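Local coordinates for mandelate racemase/muconate lactonizing protein (Thermobispora bispora, PDB 3VC5), which probably catalyses the magnesium-dependent dehydration of D-glucarate to 5-dehydro-4-deoxy-D-glucarate, as a member of the mandelate racemase/muconate lactonizing enzyme family, at residues A108-D113 and S121-T126; G156-A161 and A356-T361; D160-S165 and A349-A354; S165-Y170 and A363-T368; P268-M273 and V300-I305. All coordinates share one frame; numbering follows the deposited sequence.

Contact 1: A108-D113 and S121-T126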
# COMPACT_ATOMS: atom_id res chain seq x y z
N ALA A 108 -7.22 24.21 7.88
CA ALA A 108 -7.22 23.98 9.31
C ALA A 108 -8.50 23.33 9.85
O ALA A 108 -8.63 23.01 11.06
CB ALA A 108 -6.98 25.31 10.00
N ASN A 109 -9.47 23.16 8.98
CA ASN A 109 -10.76 22.65 9.40
C ASN A 109 -10.58 21.19 9.87
O ASN A 109 -9.83 20.42 9.24
CB ASN A 109 -11.71 22.71 8.21
CG ASN A 109 -12.21 24.11 7.94
OD1 ASN A 109 -13.05 24.63 8.66
ND2 ASN A 109 -11.70 24.72 6.86
N ILE A 110 -11.16 20.84 11.01
CA ILE A 110 -11.37 19.44 11.37
C ILE A 110 -12.88 19.21 11.54
O ILE A 110 -13.53 19.86 12.37
CB ILE A 110 -10.66 19.04 12.67
CG1 ILE A 110 -9.15 19.03 12.48
CG2 ILE A 110 -11.14 17.64 13.12
CD1 ILE A 110 -8.34 18.83 13.81
N VAL A 111 -13.44 18.31 10.73
CA VAL A 111 -14.89 18.11 10.72
C VAL A 111 -15.18 17.00 11.72
O VAL A 111 -14.63 15.89 11.61
CB VAL A 111 -15.40 17.73 9.31
CG1 VAL A 111 -16.88 17.33 9.34
CG2 VAL A 111 -15.15 18.86 8.30
N THR A 112 -16.03 17.29 12.69
CA THR A 112 -16.38 16.31 13.70
C THR A 112 -17.80 15.85 13.45
O THR A 112 -18.56 16.52 12.76
CB THR A 112 -16.30 16.93 15.08
OG1 THR A 112 -17.15 18.09 15.13
CG2 THR A 112 -14.86 17.31 15.38
N ASP A 113 -18.16 14.70 13.98
CA ASP A 113 -19.53 14.27 13.83
C ASP A 113 -20.17 14.22 15.21
O ASP A 113 -19.50 14.44 16.21
CB ASP A 113 -19.63 12.96 13.01
CG ASP A 113 -19.03 11.77 13.71
OD1 ASP A 113 -19.29 11.60 14.93
OD2 ASP A 113 -18.30 10.98 13.03
N SER A 121 -12.17 12.49 15.31
CA SER A 121 -11.86 13.31 14.15
C SER A 121 -10.41 13.75 14.22
O SER A 121 -9.82 13.86 15.31
CB SER A 121 -12.75 14.56 14.17
OG SER A 121 -14.12 14.21 14.19
N SER A 122 -9.83 14.04 13.06
CA SER A 122 -8.47 14.53 13.00
C SER A 122 -8.28 15.23 11.68
O SER A 122 -9.14 15.15 10.78
CB SER A 122 -7.46 13.38 13.10
OG SER A 122 -7.66 12.44 12.06
N ARG A 123 -7.14 15.89 11.52
CA ARG A 123 -6.84 16.54 10.25
C ARG A 123 -6.76 15.55 9.10
O ARG A 123 -7.39 15.77 8.06
CB ARG A 123 -5.54 17.33 10.32
CG ARG A 123 -5.20 18.02 8.99
CD ARG A 123 -5.99 19.32 8.81
NE ARG A 123 -5.29 20.49 9.37
CZ ARG A 123 -5.81 21.31 10.28
NH1 ARG A 123 -7.04 21.09 10.73
NH2 ARG A 123 -5.11 22.35 10.73
N VAL A 124 -6.00 14.47 9.28
CA VAL A 124 -5.84 13.51 8.18
C VAL A 124 -7.17 12.85 7.88
O VAL A 124 -7.52 12.68 6.74
CB VAL A 124 -4.72 12.46 8.44
CG1 VAL A 124 -4.75 11.34 7.42
CG2 VAL A 124 -3.36 13.17 8.51
N LYS A 125 -7.92 12.45 8.91
CA LYS A 125 -9.18 11.78 8.62
C LYS A 125 -10.13 12.73 7.88
O LYS A 125 -10.92 12.30 7.02
CB LYS A 125 -9.82 11.25 9.92
CG LYS A 125 -10.97 10.26 9.72
CD LYS A 125 -11.45 9.76 11.08
CE LYS A 125 -12.78 9.13 11.07
NZ LYS A 125 -13.55 9.41 12.33
N THR A 126 -10.10 14.02 8.23
CA THR A 126 -10.97 15.00 7.56
C THR A 126 -10.59 15.11 6.08
O THR A 126 -11.46 15.03 5.18
CB THR A 126 -10.86 16.38 8.24
OG1 THR A 126 -11.35 16.25 9.57
CG2 THR A 126 -11.70 17.42 7.48
O HOH W 1 -12.21 13.86 11.06
O HOH W 2 -15.63 11.38 12.31

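Contact 2: G156-A161 and A356-T361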
# COMPACT_ATOMS: atom_id res chain seq x y z
N GLY A 156 -6.68 -6.49 -10.19
CA GLY A 156 -7.60 -7.52 -10.72
C GLY A 156 -8.33 -8.25 -9.59
O GLY A 156 -7.80 -8.37 -8.48
N LYS A 157 -9.56 -8.68 -9.84
CA LYS A 157 -10.32 -9.36 -8.81
C LYS A 157 -9.68 -10.69 -8.45
O LYS A 157 -9.22 -11.44 -9.34
CB LYS A 157 -11.76 -9.60 -9.24
CG LYS A 157 -11.93 -10.54 -10.39
CD LYS A 157 -13.39 -10.52 -10.91
CE LYS A 157 -13.54 -11.45 -12.13
NZ LYS A 157 -14.93 -11.58 -12.60
N VAL A 158 -9.66 -10.98 -7.16
CA VAL A 158 -9.18 -12.28 -6.68
C VAL A 158 -10.32 -13.17 -6.27
O VAL A 158 -10.10 -14.33 -5.89
CB VAL A 158 -8.17 -12.13 -5.52
CG1 VAL A 158 -7.13 -11.10 -5.88
CG2 VAL A 158 -8.85 -11.76 -4.23
N ARG A 159 -11.53 -12.62 -6.32
CA ARG A 159 -12.74 -13.37 -6.07
C ARG A 159 -13.83 -12.79 -6.98
O ARG A 159 -13.82 -11.59 -7.26
CB ARG A 159 -13.12 -13.31 -4.59
CG ARG A 159 -13.14 -11.89 -4.03
CD ARG A 159 -13.22 -11.87 -2.48
NE ARG A 159 -12.05 -12.44 -1.80
CZ ARG A 159 -10.98 -11.75 -1.38
NH1 ARG A 159 -10.86 -10.45 -1.61
NH2 ARG A 159 -10.00 -12.39 -0.75
N ASP A 160 -14.72 -13.65 -7.47
CA ASP A 160 -15.74 -13.20 -8.42
C ASP A 160 -16.88 -12.42 -7.75
O ASP A 160 -17.54 -11.61 -8.41
CB ASP A 160 -16.34 -14.39 -9.18
CG ASP A 160 -15.37 -15.01 -10.16
OD1 ASP A 160 -14.37 -14.36 -10.53
OD2 ASP A 160 -15.62 -16.16 -10.58
N ALA A 161 -17.09 -12.67 -6.45
CA ALA A 161 -18.16 -12.03 -5.70
C ALA A 161 -17.67 -11.74 -4.28
O ALA A 161 -16.80 -12.45 -3.78
CB ALA A 161 -19.42 -12.92 -5.69
N ALA A 356 -10.70 -6.98 -5.09
CA ALA A 356 -9.34 -6.86 -5.62
C ALA A 356 -8.30 -6.77 -4.52
O ALA A 356 -7.14 -6.48 -4.81
CB ALA A 356 -9.21 -5.60 -6.55
N THR A 357 -8.69 -7.03 -3.26
CA THR A 357 -7.74 -6.87 -2.17
C THR A 357 -7.63 -8.21 -1.48
O THR A 357 -8.54 -8.65 -0.77
CB THR A 357 -8.17 -5.73 -1.17
OG1 THR A 357 -8.31 -4.50 -1.91
CG2 THR A 357 -7.14 -5.55 -0.01
N PRO A 358 -6.49 -8.90 -1.69
CA PRO A 358 -6.39 -10.25 -1.14
C PRO A 358 -6.71 -10.34 0.36
O PRO A 358 -7.33 -11.29 0.78
CB PRO A 358 -4.93 -10.64 -1.42
CG PRO A 358 -4.56 -9.84 -2.65
CD PRO A 358 -5.37 -8.56 -2.59
N ALA A 359 -6.29 -9.36 1.16
CA ALA A 359 -6.45 -9.46 2.62
C ALA A 359 -7.87 -9.20 3.16
O ALA A 359 -8.13 -9.45 4.34
CB ALA A 359 -5.42 -8.59 3.35
N ILE A 360 -8.78 -8.69 2.33
CA ILE A 360 -10.13 -8.48 2.82
C ILE A 360 -10.82 -9.82 2.67
O ILE A 360 -11.36 -10.15 1.61
CB ILE A 360 -10.89 -7.33 2.11
CG1 ILE A 360 -10.14 -5.99 2.33
CG2 ILE A 360 -12.34 -7.28 2.65
CD1 ILE A 360 -10.72 -4.79 1.57
N THR A 361 -10.77 -10.60 3.75
CA THR A 361 -11.17 -12.01 3.72
C THR A 361 -12.39 -12.32 4.59
O THR A 361 -12.94 -13.41 4.52
CB THR A 361 -9.98 -12.91 4.17
OG1 THR A 361 -9.39 -12.36 5.36
CG2 THR A 361 -8.93 -12.98 3.07

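Contact 3: D160-S165 and A349-A354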
# COMPACT_ATOMS: atom_id res chain seq x y z
N ASP A 160 -14.72 -13.65 -7.47
CA ASP A 160 -15.74 -13.20 -8.42
C ASP A 160 -16.88 -12.42 -7.75
O ASP A 160 -17.54 -11.61 -8.41
CB ASP A 160 -16.34 -14.39 -9.18
CG ASP A 160 -15.37 -15.01 -10.16
OD1 ASP A 160 -14.37 -14.36 -10.53
OD2 ASP A 160 -15.62 -16.16 -10.58
N ALA A 161 -17.09 -12.67 -6.45
CA ALA A 161 -18.16 -12.03 -5.70
C ALA A 161 -17.67 -11.74 -4.28
O ALA A 161 -16.80 -12.45 -3.78
CB ALA A 161 -19.42 -12.92 -5.69
N VAL A 162 -18.22 -10.70 -3.65
CA VAL A 162 -17.78 -10.25 -2.33
C VAL A 162 -18.87 -10.57 -1.33
O VAL A 162 -19.98 -10.02 -1.42
CB VAL A 162 -17.55 -8.74 -2.35
CG1 VAL A 162 -17.31 -8.20 -0.94
CG2 VAL A 162 -16.38 -8.40 -3.30
N PRO A 163 -18.58 -11.47 -0.39
CA PRO A 163 -19.59 -11.76 0.63
C PRO A 163 -19.83 -10.58 1.58
O PRO A 163 -18.88 -9.91 1.98
CB PRO A 163 -18.98 -12.94 1.42
CG PRO A 163 -17.96 -13.54 0.49
CD PRO A 163 -17.40 -12.35 -0.27
N TYR A 164 -21.10 -10.40 1.93
CA TYR A 164 -21.57 -9.41 2.88
C TYR A 164 -22.30 -10.11 4.03
O TYR A 164 -22.87 -11.19 3.85
CB TYR A 164 -22.49 -8.34 2.21
CG TYR A 164 -21.73 -7.35 1.35
CD1 TYR A 164 -21.27 -6.13 1.89
CD2 TYR A 164 -21.43 -7.64 0.03
CE1 TYR A 164 -20.55 -5.22 1.11
CE2 TYR A 164 -20.73 -6.75 -0.76
CZ TYR A 164 -20.26 -5.55 -0.20
OH TYR A 164 -19.57 -4.67 -0.99
N SER A 165 -22.31 -9.46 5.18
CA SER A 165 -23.05 -9.92 6.36
C SER A 165 -24.46 -9.35 6.40
O SER A 165 -24.77 -8.31 5.77
CB SER A 165 -22.31 -9.51 7.65
OG SER A 165 -22.22 -8.10 7.72
N ALA A 349 -18.17 0.73 -5.10
CA ALA A 349 -16.79 1.01 -4.67
C ALA A 349 -16.31 -0.01 -3.62
O ALA A 349 -15.20 -0.53 -3.72
CB ALA A 349 -16.67 2.41 -4.16
N MET A 350 -17.17 -0.29 -2.64
CA MET A 350 -16.89 -1.31 -1.63
C MET A 350 -16.56 -2.64 -2.25
O MET A 350 -15.64 -3.35 -1.82
CB MET A 350 -18.06 -1.44 -0.63
CG MET A 350 -18.29 -0.18 0.20
SD MET A 350 -19.99 -0.07 0.84
CE MET A 350 -19.93 -1.22 2.19
N THR A 351 -17.35 -2.98 -3.26
CA THR A 351 -17.25 -4.29 -3.89
C THR A 351 -15.97 -4.43 -4.73
O THR A 351 -15.29 -5.45 -4.65
CB THR A 351 -18.53 -4.57 -4.70
OG1 THR A 351 -19.65 -4.57 -3.80
CG2 THR A 351 -18.44 -5.92 -5.44
N HIS A 352 -15.64 -3.41 -5.53
CA HIS A 352 -14.39 -3.47 -6.29
C HIS A 352 -13.20 -3.52 -5.34
O HIS A 352 -12.24 -4.28 -5.59
CB HIS A 352 -14.25 -2.26 -7.25
CG HIS A 352 -15.11 -2.36 -8.46
ND1 HIS A 352 -14.69 -2.98 -9.61
CD2 HIS A 352 -16.36 -1.88 -8.71
CE1 HIS A 352 -15.66 -2.92 -10.52
NE2 HIS A 352 -16.68 -2.25 -10.00
N LEU A 353 -13.24 -2.72 -4.28
CA LEU A 353 -12.11 -2.71 -3.33
C LEU A 353 -11.96 -4.11 -2.70
O LEU A 353 -10.86 -4.71 -2.70
CB LEU A 353 -12.34 -1.66 -2.24
CG LEU A 353 -11.37 -1.69 -1.04
CD1 LEU A 353 -9.90 -1.44 -1.48
CD2 LEU A 353 -11.82 -0.67 -0.00
N ALA A 354 -13.05 -4.64 -2.15
CA ALA A 354 -12.95 -5.97 -1.51
C ALA A 354 -12.57 -7.07 -2.51
O ALA A 354 -11.80 -7.98 -2.17
CB ALA A 354 -14.25 -6.33 -0.80

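Contact 4: S165-Y170 and A363-T368. With PO4 (phosphate ion), chain B.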
# COMPACT_ATOMS: atom_id res chain seq x y z
N SER A 165 -22.31 -9.46 5.18
CA SER A 165 -23.05 -9.92 6.36
C SER A 165 -24.46 -9.35 6.40
O SER A 165 -24.77 -8.31 5.77
CB SER A 165 -22.31 -9.51 7.65
OG SER A 165 -22.22 -8.10 7.72
N ALA A 166 -25.33 -10.04 7.13
CA ALA A 166 -26.63 -9.52 7.50
C ALA A 166 -26.44 -8.59 8.69
O ALA A 166 -26.02 -9.04 9.77
CB ALA A 166 -27.55 -10.70 7.91
N TYR A 167 -26.75 -7.31 8.50
CA TYR A 167 -26.51 -6.28 9.52
C TYR A 167 -27.80 -6.12 10.32
O TYR A 167 -28.71 -5.40 9.93
CB TYR A 167 -26.11 -4.94 8.89
CG TYR A 167 -25.20 -4.09 9.77
CD1 TYR A 167 -25.28 -4.14 11.17
CD2 TYR A 167 -24.29 -3.20 9.19
CE1 TYR A 167 -24.44 -3.36 11.96
CE2 TYR A 167 -23.43 -2.41 9.99
CZ TYR A 167 -23.52 -2.48 11.36
OH TYR A 167 -22.66 -1.73 12.19
N LEU A 168 -27.89 -6.85 11.43
CA LEU A 168 -29.09 -6.82 12.25
C LEU A 168 -29.03 -5.70 13.29
O LEU A 168 -27.95 -5.40 13.88
CB LEU A 168 -29.28 -8.16 12.96
CG LEU A 168 -29.15 -9.45 12.14
CD1 LEU A 168 -29.42 -10.70 13.01
CD2 LEU A 168 -30.11 -9.43 10.93
N PHE A 169 -30.20 -5.14 13.55
CA PHE A 169 -30.36 -4.09 14.53
C PHE A 169 -31.60 -4.36 15.36
O PHE A 169 -32.63 -4.75 14.81
CB PHE A 169 -30.63 -2.75 13.86
CG PHE A 169 -29.43 -2.13 13.18
CD1 PHE A 169 -29.03 -2.55 11.91
CD2 PHE A 169 -28.71 -1.11 13.80
CE1 PHE A 169 -27.92 -1.95 11.26
CE2 PHE A 169 -27.59 -0.51 13.17
CZ PHE A 169 -27.19 -0.94 11.92
N TYR A 170 -31.52 -4.04 16.64
CA TYR A 170 -32.74 -3.80 17.39
C TYR A 170 -33.40 -2.56 16.79
O TYR A 170 -32.72 -1.63 16.37
CB TYR A 170 -32.45 -3.59 18.87
CG TYR A 170 -31.85 -4.78 19.55
CD1 TYR A 170 -32.65 -5.86 19.96
CD2 TYR A 170 -30.49 -4.82 19.86
CE1 TYR A 170 -32.10 -6.94 20.61
CE2 TYR A 170 -29.94 -5.90 20.53
CZ TYR A 170 -30.75 -6.96 20.91
OH TYR A 170 -30.21 -8.04 21.58
N ALA A 363 -16.41 -11.33 5.67
CA ALA A 363 -17.60 -10.74 5.00
C ALA A 363 -17.63 -9.25 5.30
O ALA A 363 -17.35 -8.84 6.43
CB ALA A 363 -18.89 -11.40 5.50
N CYS A 364 -17.92 -8.43 4.29
CA CYS A 364 -18.04 -6.99 4.52
C CYS A 364 -19.40 -6.64 5.09
O CYS A 364 -20.41 -7.29 4.79
CB CYS A 364 -17.85 -6.20 3.22
SG CYS A 364 -16.25 -6.39 2.40
N ASP A 365 -19.46 -5.54 5.84
CA ASP A 365 -20.75 -5.03 6.32
C ASP A 365 -21.42 -4.20 5.24
O ASP A 365 -20.74 -3.56 4.44
CB ASP A 365 -20.57 -4.19 7.58
CG ASP A 365 -20.19 -5.02 8.79
OD1 ASP A 365 -20.33 -6.26 8.75
OD2 ASP A 365 -19.66 -4.42 9.75
N THR A 366 -22.75 -4.22 5.22
CA THR A 366 -23.50 -3.24 4.43
C THR A 366 -24.87 -2.95 5.07
O THR A 366 -25.49 -3.86 5.66
CB THR A 366 -23.72 -3.69 2.96
OG1 THR A 366 -24.40 -2.64 2.26
CG2 THR A 366 -24.46 -5.01 2.85
N HIS A 367 -25.33 -1.70 4.97
CA HIS A 367 -26.68 -1.33 5.39
C HIS A 367 -27.70 -1.55 4.28
O HIS A 367 -28.88 -1.26 4.46
CB HIS A 367 -26.72 0.14 5.81
CG HIS A 367 -26.05 0.43 7.12
ND1 HIS A 367 -24.67 0.44 7.28
CD2 HIS A 367 -26.57 0.70 8.35
CE1 HIS A 367 -24.38 0.74 8.54
NE2 HIS A 367 -25.52 0.91 9.20
N THR A 368 -27.25 -2.04 3.14
CA THR A 368 -28.12 -2.10 1.95
C THR A 368 -29.58 -2.53 2.21
O THR A 368 -30.50 -1.84 1.78
CB THR A 368 -27.49 -2.95 0.83
OG1 THR A 368 -26.30 -2.30 0.34
CG2 THR A 368 -28.48 -3.18 -0.31
P PO4 B . -24.45 2.86 12.47
O1 PO4 B . -25.41 2.93 13.59
O2 PO4 B . -25.30 2.66 11.23
O3 PO4 B . -23.68 4.11 12.34
O4 PO4 B . -23.56 1.75 12.70
O HOH W 3 -26.86 -6.40 5.64
O HOH W 4 -23.70 -6.09 7.22

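Contact 5: P268-M273 and V300-I305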
# COMPACT_ATOMS: atom_id res chain seq x y z
N PRO A 268 -14.43 1.37 25.14
CA PRO A 268 -13.77 2.49 24.47
C PRO A 268 -12.27 2.54 24.65
O PRO A 268 -11.76 2.22 25.74
CB PRO A 268 -14.39 3.73 25.13
CG PRO A 268 -15.09 3.25 26.33
CD PRO A 268 -15.30 1.80 26.25
N GLY A 269 -11.58 2.98 23.61
CA GLY A 269 -10.14 3.28 23.72
C GLY A 269 -9.20 2.13 23.39
O GLY A 269 -9.51 0.96 23.63
N ILE A 270 -8.01 2.48 22.90
CA ILE A 270 -6.99 1.48 22.65
C ILE A 270 -6.62 0.67 23.93
O ILE A 270 -6.47 -0.56 23.90
CB ILE A 270 -5.72 2.13 22.01
CG1 ILE A 270 -6.06 2.61 20.58
CG2 ILE A 270 -4.55 1.15 21.99
CD1 ILE A 270 -4.97 3.48 19.92
N ASP A 271 -6.40 1.39 25.03
CA ASP A 271 -6.02 0.76 26.30
C ASP A 271 -7.04 -0.28 26.75
O ASP A 271 -6.69 -1.45 26.99
CB ASP A 271 -5.83 1.84 27.38
CG ASP A 271 -5.43 1.24 28.72
OD1 ASP A 271 -4.47 0.47 28.72
OD2 ASP A 271 -6.08 1.52 29.76
N GLY A 272 -8.30 0.13 26.85
CA GLY A 272 -9.39 -0.75 27.32
C GLY A 272 -9.57 -1.92 26.36
O GLY A 272 -9.72 -3.08 26.77
N MET A 273 -9.53 -1.64 25.06
CA MET A 273 -9.64 -2.71 24.07
C MET A 273 -8.50 -3.73 24.21
O MET A 273 -8.73 -4.94 24.13
CB MET A 273 -9.64 -2.11 22.66
CG MET A 273 -10.98 -1.43 22.37
SD MET A 273 -12.30 -2.55 21.84
CE MET A 273 -11.67 -3.15 20.26
N VAL A 300 -0.44 -1.47 16.88
CA VAL A 300 0.48 -2.58 16.74
C VAL A 300 1.17 -2.87 18.09
O VAL A 300 1.41 -4.02 18.46
CB VAL A 300 1.48 -2.31 15.59
CG1 VAL A 300 2.75 -3.20 15.71
CG2 VAL A 300 0.76 -2.47 14.22
N GLU A 301 1.49 -1.82 18.83
CA GLU A 301 2.16 -1.97 20.11
C GLU A 301 1.26 -2.59 21.17
O GLU A 301 1.67 -3.54 21.83
CB GLU A 301 2.62 -0.61 20.58
CG GLU A 301 3.57 -0.59 21.70
CD GLU A 301 4.09 0.82 21.83
OE1 GLU A 301 5.29 1.05 21.56
OE2 GLU A 301 3.27 1.70 22.14
N ARG A 302 0.03 -2.10 21.30
CA ARG A 302 -0.87 -2.59 22.39
C ARG A 302 -1.73 -3.78 22.00
O ARG A 302 -2.23 -4.53 22.88
CB ARG A 302 -1.80 -1.47 22.85
CG ARG A 302 -1.13 -0.29 23.54
CD ARG A 302 -0.44 -0.68 24.86
NE ARG A 302 -1.31 -1.41 25.80
CZ ARG A 302 -2.22 -0.85 26.60
NH1 ARG A 302 -2.42 0.47 26.59
NH2 ARG A 302 -2.95 -1.63 27.44
N ARG A 303 -1.95 -3.95 20.71
CA ARG A 303 -2.82 -5.02 20.19
C ARG A 303 -4.25 -4.96 20.75
O ARG A 303 -4.74 -5.91 21.36
CB ARG A 303 -2.17 -6.40 20.39
CG ARG A 303 -0.84 -6.56 19.62
CD ARG A 303 -1.11 -6.89 18.14
NE ARG A 303 0.07 -6.77 17.25
CZ ARG A 303 0.07 -7.21 15.99
NH1 ARG A 303 -1.01 -7.81 15.51
NH2 ARG A 303 1.16 -7.07 15.22
N PRO A 304 -4.94 -3.84 20.51
CA PRO A 304 -6.36 -3.75 20.88
C PRO A 304 -7.22 -4.62 19.96
O PRO A 304 -8.37 -4.92 20.30
CB PRO A 304 -6.69 -2.28 20.62
CG PRO A 304 -5.73 -1.87 19.52
CD PRO A 304 -4.46 -2.62 19.82
N ILE A 305 -6.70 -4.99 18.80
CA ILE A 305 -7.54 -5.69 17.81
C ILE A 305 -6.79 -6.80 17.09
O ILE A 305 -5.57 -6.75 16.94
CB ILE A 305 -8.12 -4.76 16.74
CG1 ILE A 305 -6.97 -4.17 15.91
CG2 ILE A 305 -9.04 -3.70 17.40
CD1 ILE A 305 -7.39 -3.23 14.77

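Contact 1: A108-D113 and S121-T126
The N-terminal turn of helix 123-146 carries this contact, with the loop 108-113 laid across it. Thr-126 turns OG1 beside its own backbone N (chi1 -64°), where it accepts from Val-111 N at 3.2 Å and gives its proton to Ser-122 O at 2.7 Å. That carbonyl also takes Thr-126 N, the two donors arriving from opposite faces of its plane. The methyl of the same threonine, CG2, meets Val-111 CG2 at 3.8 Å, so one small branched residue serves both a polar and an apolar neighbour. Water 1 ties Val-111 O, Ser-122 N and Thr-126 OG1 together, and Ser-121 OG lies 3.1 Å from Val-111 O. Ile-110 packs its branch CG2 on Ser-121 CB at 3.6 Å and crosses Arg-123 at about a right angle. The Arg-123 guanidinium is modelled with one face over Ala-108 CA, but it sits too close to that residue, so the detail is doubtful. Water 2 links Asp-113 OD2 to Lys-125 NZ, while Asp-113 OD1 takes the backbone N of Gly-116. Ser-122 OG accepts from Lys-125 N at 3.2 Å, the serine N-cap that opens helix 123-146.

Contact 2: G156-A161 and A356-T361
Arg-159 presents the edge of its guanidinium to the turn 357-360, and two nitrogens each find a carbonyl in that plane. NH1 donates to Thr-357 O at 3.1 Å in a nearly straight bond (169°), while NH2 reaches Pro-358 O at 3.3 Å; both come from above the carbonyl planes. NH1 also bonds weakly to Ala-354 O. Thr-357 O closes the type I turn by accepting from Ile-360 N, which approaches from the opposite face to Arg-159. One face of the guanidinium has Ile-360 O above it, and the other is covered by Val-158 CG2, 3.4 Å above the plane. An arginine suits this place because its coplanar N-H groups can reach two carbonyls at the edge while Val-158 packs on one face. The bend at chi3 (65°) turns the group onto the loop. Val-158 also meets the proline ring, CG1 to Pro-358 CG at 4.3 Å. Gly-156 O receives a CA-H contact from Ala-356 CA at 3.6 Å. His-96 of the second subunit packs on Val-158 and Pro-358. The contact thus joins the lead-in to strand 161-169 to the exit of helix 344-355, Ile-360 touching that helix and strand 334-337.

Contact 3: D160-S165 and A349-A354
The single polar link across this buried contact runs from Tyr-164 to Thr-351. The phenol OH donates to Thr-351 OG1 at 2.8 Å, and the threonine oxygen lies at the edge of the ring, near its plane. Thr-351 sets OG1 beside its own backbone N (chi1 -61°), a position from which it also bonds to Leu-347 O, one turn earlier in the helix. A threonine therefore fits well: its hydroxyl can return a proton to the helix backbone while accepting one from the tyrosine, which leaves both hydroxyls of the pair with partners inside the protein. The two side chains meet at about a right angle.

The remaining contacts are van der Waals packing, mostly between apolar groups. Val-162 points at the helix and divides its methyls: CG1 rests on Ala-354 CB at 3.6 Å, whereas CG2 lies 3.4 Å from Thr-351 O and 3.9 Å from Thr-351 CG2. A small alanine lets the beta-branched valine come close to the helix surface. Met-350 borders the tyrosine at two points, CB lying 3.6 Å from Tyr-164 OH and the methyl CE 4.2 Å from Tyr-164 CE1. Its bend at chi3 (77°) brings CE to the ring edge, and the same flexible side chain packs on Met-337.

Alternate strand residues, Val-162 and Tyr-164, face the helix, while Val-389 of the adjacent strand 388-390 touches both Tyr-164 and Thr-351. Helix 344-355 follows strand 334-337, at one end of the strand order, and here packs on strand 161-169 near the other end, as expected where the modified TIM barrel of the enolase superfamily closes on itself.

Contact 4: S165-Y170 and A363-T368
Ser-165 and Asp-365 form the tight end of the contact. Ser-165 N donates to Cys-364 O at 2.9 Å, and Ser-165 OG, held between its backbone N and carbonyl carbon (chi1 61°), donates to Asp-365 OD1 at 2.8 Å from the anti side of the carboxylate. Lys-209, at OD2, and Arg-237, at OD1, also pair with that aspartate in salt bridges. Small serine lets the two chains come this near. Beside this direct pairing the chains are bridged by water: water 3 joins Ser-165 O, Tyr-167 N and Thr-366 O, while water 4 joins Ser-165 OG to Thr-366 N. Strand 161-169 here leads into the active site of the barrel domain, where Tyr-167 OH is bonded to Lys-209 and to Lys-211, a predicted proton acceptor. Tyr-167, Phe-169 and His-367 cluster on the phosphate side. Tyr-167 CD2 lies over one face of His-367, CE2 is 3.6 Å from His-367 CE1, and the planes are inclined at 45°. Phe-169 CZ approaches His-367 NE2 at 3.7 Å. His-367 suits the ligand side, since NE2 donates to phosphate O2 at 2.7 Å and ND1 is paired with Ser-339. Lys-211, Asn-42, His-47 and Arg-421 bind the same phosphate, probably taken from the crystallisation liquor.

Contact 5: P268-M273 and V300-I305
Asp-271 holds CG anti to its backbone N (chi1 180°), and Arg-302 folds back at chi2 and chi3, so that carboxylate and guanidinium meet at the exposed edge of the contact. The grip is end-on: NH1 and NH2 of Arg-302 both donate to the one oxygen Asp-271 OD1, with NH2 at 2.9 Å and NH1 at 3.0 Å. That oxygen lies in the guanidinium plane and is met on its anti side. The carboxylate itself is turned 51° from the guanidinium, so the pair is a forked bond to a single acceptor and not the flat two-oxygen form. Both residues are exposed, which suits their charges.

Beneath the ion pair the packing is apolar. Ile-270 lays CG2 against the aliphatic part of Arg-302, 3.9 Å from Arg-302 CB, and also reaches Pro-304 CG at 4.1 Å. Pro-304, facing the first helix, sets CB 3.6 Å from Met-273 CB. A compact, rigid proline fits here, where the backbones come close. Met-273, bent at chi2 and chi3, brings its methyl CE to 3.9 Å from Ile-305 CG2. The carbonyl oxygen Pro-304 O is buried by the contact and has no polar partner in the model.

Helix 296-302 ends as Arg-303 takes positive phi, and the chain turns through Pro-304 toward strand 307-310. Met-273 and Ile-305 both touch strand 284-286. The first turn of helix 270-277 thus meets the end of helix 296-302 and the loop after it, as between successive beta-alpha units on the outside of a beta/alpha barrel.

How the contacts relate
Contacts 2, 3 and 4 follow one another along the chain 156-170, each meeting part of the region 349-368. Contacts 2 and 3, centres 8 Å apart, touch where Arg-159 NH1 bonds weakly to Ala-354 O and Ile-360 packs on Leu-353 and Ala-354; contacts 3 and 4, 13 Å between centres, share Ser-165 and meet again through Tyr-164 and Cys-364. Contact 4 alone reaches the bound phosphate. Side chain to side chain, its Tyr-167 is about 3 Å from Lys-211 and 4 Å from the magnesium ligand Asp-239, Met-273 of contact 5 about 7 Å from the magnesium ligand Glu-264, and Asp-113 of contact 1, in the N-terminal domain, about 9 Å from His-338, a predicted proton acceptor.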